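Local structure of PelD (Pseudomonas aeruginosa, 4EUV) at residues D213-L218 with R225-L230. The protein binds the second messenger cyclic di-GMP as an effector involved in pellicle formation, here through a construct holding its GAF and GGDEF domains. Sequence-based numbering, arbitrary orientation.
Sequences DVQLRL and RVLLVL. With C2E (9,9'-[(2R,3R,3aS,5S,7aR,9R,10R,10aS,12S,14aR)-3,5,10,12-tetrahydroxy-5,12-dioxidooctahydro-2H,7H-difuro[3,2-d:3',2'-j][1,3,7,9,2,8]tetraoxadiphosphacyclododecine-2,9-diyl]bis(2-amino-1,9-dihydro-6H-purin-6-one)), chain B.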
# COMPACT_ATOMS: atom_id res chain seq x y z
N ASP A 213 -1.99 1.65 8.60
CA ASP A 213 -2.99 2.72 8.58
C ASP A 213 -2.21 4.02 8.55
O ASP A 213 -1.13 4.09 9.12
CB ASP A 213 -3.86 2.68 9.83
CG ASP A 213 -4.80 1.48 9.86
OD1 ASP A 213 -4.72 0.59 8.97
OD2 ASP A 213 -5.59 1.41 10.81
N VAL A 214 -2.75 5.03 7.89
CA VAL A 214 -2.11 6.33 7.77
C VAL A 214 -3.14 7.40 8.12
O VAL A 214 -4.35 7.23 7.82
CB VAL A 214 -1.49 6.58 6.34
CG1 VAL A 214 -0.12 5.86 6.17
CG2 VAL A 214 -2.47 6.17 5.23
N GLN A 215 -2.67 8.49 8.74
CA GLN A 215 -3.59 9.52 9.25
C GLN A 215 -3.23 10.90 8.77
O GLN A 215 -2.08 11.17 8.55
CB GLN A 215 -3.58 9.56 10.79
CG GLN A 215 -3.99 8.26 11.46
CD GLN A 215 -3.99 8.37 12.98
OE1 GLN A 215 -3.42 9.31 13.55
NE2 GLN A 215 -4.65 7.42 13.64
N LEU A 216 -4.24 11.75 8.65
CA LEU A 216 -4.05 13.18 8.45
C LEU A 216 -4.82 13.95 9.51
O LEU A 216 -5.96 13.63 9.81
CB LEU A 216 -4.57 13.62 7.08
CG LEU A 216 -3.84 13.25 5.81
CD1 LEU A 216 -4.65 13.81 4.63
CD2 LEU A 216 -2.39 13.81 5.83
N ARG A 217 -4.16 14.99 10.04
CA ARG A 217 -4.70 15.87 11.04
C ARG A 217 -5.13 17.14 10.35
O ARG A 217 -4.27 17.92 9.88
CB ARG A 217 -3.63 16.14 12.13
CG ARG A 217 -3.26 14.82 12.86
CD ARG A 217 -2.00 14.92 13.76
NE ARG A 217 -1.02 15.90 13.33
CZ ARG A 217 0.12 16.19 13.97
NH1 ARG A 217 0.45 15.57 15.11
NH2 ARG A 217 0.92 17.12 13.48
N LEU A 218 -6.44 17.32 10.24
CA LEU A 218 -7.03 18.35 9.39
C LEU A 218 -8.01 19.26 10.12
O LEU A 218 -8.39 19.00 11.25
CB LEU A 218 -7.73 17.68 8.17
CG LEU A 218 -6.85 16.90 7.17
CD1 LEU A 218 -7.69 16.23 6.07
CD2 LEU A 218 -5.76 17.77 6.53
N ARG A 225 -11.67 20.25 14.01
CA ARG A 225 -10.64 19.27 13.79
C ARG A 225 -11.27 18.07 13.12
O ARG A 225 -12.35 17.63 13.54
CB ARG A 225 -10.06 18.77 15.10
CG ARG A 225 -9.27 19.79 15.88
CD ARG A 225 -8.97 19.14 17.26
NE ARG A 225 -8.42 20.12 18.20
CZ ARG A 225 -7.13 20.35 18.32
NH1 ARG A 225 -6.28 19.65 17.57
NH2 ARG A 225 -6.68 21.26 19.17
N VAL A 226 -10.59 17.56 12.11
CA VAL A 226 -10.94 16.25 11.52
C VAL A 226 -9.68 15.39 11.48
O VAL A 226 -8.63 15.80 10.91
CB VAL A 226 -11.54 16.38 10.10
CG1 VAL A 226 -11.78 14.99 9.46
CG2 VAL A 226 -12.83 17.21 10.13
N LEU A 227 -9.76 14.23 12.11
CA LEU A 227 -8.71 13.23 12.02
C LEU A 227 -9.18 12.18 11.02
O LEU A 227 -10.11 11.43 11.29
CB LEU A 227 -8.45 12.61 13.39
CG LEU A 227 -7.19 11.77 13.62
CD1 LEU A 227 -7.16 11.46 15.05
CD2 LEU A 227 -7.21 10.46 12.89
N LEU A 228 -8.55 12.17 9.85
CA LEU A 228 -8.81 11.22 8.76
C LEU A 228 -7.85 10.03 8.87
O LEU A 228 -6.63 10.21 9.04
CB LEU A 228 -8.62 11.95 7.42
CG LEU A 228 -9.04 11.31 6.10
CD1 LEU A 228 -10.57 11.03 6.06
CD2 LEU A 228 -8.69 12.25 4.97
N VAL A 229 -8.42 8.84 8.82
CA VAL A 229 -7.66 7.60 8.89
C VAL A 229 -8.01 6.71 7.69
O VAL A 229 -9.18 6.32 7.49
CB VAL A 229 -7.96 6.77 10.20
CG1 VAL A 229 -6.98 5.59 10.34
CG2 VAL A 229 -7.90 7.67 11.46
N LEU A 230 -6.97 6.35 6.95
CA LEU A 230 -7.07 5.32 5.91
C LEU A 230 -6.63 3.95 6.46
O LEU A 230 -5.59 3.84 7.12
CB LEU A 230 -6.29 5.76 4.65
CG LEU A 230 -6.07 4.67 3.58
CD1 LEU A 230 -7.39 4.42 2.79
CD2 LEU A 230 -4.88 5.00 2.69
P1 C2E B . -8.00 -6.65 17.79
O2P C2E B . -9.27 -6.85 18.55
O1P C2E B . -7.10 -5.49 18.20
O5' C2E B . -8.43 -6.51 16.26
C5' C2E B . -9.51 -7.28 15.71
C4' C2E B . -9.49 -7.01 14.21
O4' C2E B . -9.99 -5.66 14.00
C3' C2E B . -8.08 -7.02 13.61
O3' C2E B . -7.68 -8.28 13.07
C2' C2E B . -8.23 -6.05 12.44
O2' C2E B . -8.77 -6.69 11.28
C1' C2E B . -9.22 -5.04 12.96
N9 C2E B . -8.46 -3.90 13.52
C8 C2E B . -8.31 -3.60 14.82
N7 C2E B . -7.57 -2.49 14.97
C5 C2E B . -7.22 -2.07 13.74
C6 C2E B . -6.43 -0.94 13.22
O6 C2E B . -5.89 -0.05 14.10
N1 C2E B . -6.29 -0.84 11.88
C2 C2E B . -6.84 -1.76 11.01
N2 C2E B . -6.64 -1.59 9.69
N3 C2E B . -7.60 -2.82 11.43
C4 C2E B . -7.79 -3.01 12.78
P11 C2E B . -6.13 -8.70 13.00
O21 C2E B . -6.15 -10.13 12.48
O11 C2E B . -5.34 -7.66 12.23
O5A C2E B . -5.63 -8.69 14.52
C5A C2E B . -6.01 -9.75 15.40
C4A C2E B . -5.48 -9.46 16.80
O4A C2E B . -4.06 -9.44 16.78
C3A C2E B . -5.83 -8.07 17.32
O3A C2E B . -7.14 -8.01 17.87
C2A C2E B . -4.75 -7.76 18.32
O2A C2E B . -5.00 -8.42 19.58
C1A C2E B . -3.56 -8.42 17.66
N91 C2E B . -2.83 -7.43 16.82
C81 C2E B . -2.86 -7.27 15.48
N71 C2E B . -2.04 -6.28 15.09
C51 C2E B . -1.45 -5.80 16.21
C61 C2E B . -0.47 -4.76 16.56
O61 C2E B . 0.11 -3.97 15.62
N11 C2E B . -0.15 -4.58 17.85
C21 C2E B . -0.67 -5.34 18.83
N21 C2E B . -0.27 -5.11 20.11
N31 C2E B . -1.58 -6.32 18.61
C41 C2E B . -1.98 -6.58 17.34
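The amide of Gln215 lays one face over Leu227 and Val229: Leu227 CD2 sits almost squarely above the plane, 3.8 Å from Gln215 CD, while Val229 CG2 approaches the same face nearer CG and NE2. An extended chain beyond CG (chi2 -179°) carries the amide over both, and NE2 is hydrogen-bonded to Leu205 O. The second flat group, the Asp213 carboxylate, meets a guanine edge-on, its two oxygens taking separate hydrogens: OD2 from C2E N1 at 2.6 Å and OD1 from C2E N2 at 3.0 Å. Together with Arg210 it forms the RxxD motif of GGDEF inhibitory sites, used here for cyclic di-GMP. Asp213 shows how the residue just ahead of a strand can be held for ligand binding: its CA makes a CA-H...O contact with Leu230 O where the ladder begins. Antiparallel pairing follows, with paired bonds at Val214-Leu230, Leu216-Leu228 and Leu218-Val226. In the last pair Val226 N reaches Leu218 O from 50° above the carbonyl plane. On the face opposite Gln215, Val214 CG2 lies alongside Leu230 CD2 (3.7 Å), and Leu228 CD2 touches both Leu216 CD1 and Leu218 CD1. Phe167 and Tyr170 of helix 162-181 cover that apolar side; helix 198-207 packs on Gln215 and Leu227. Strand 214-219 is outermost in this chain's sheet, whereas 225-231 continues it by bonding to 185-192.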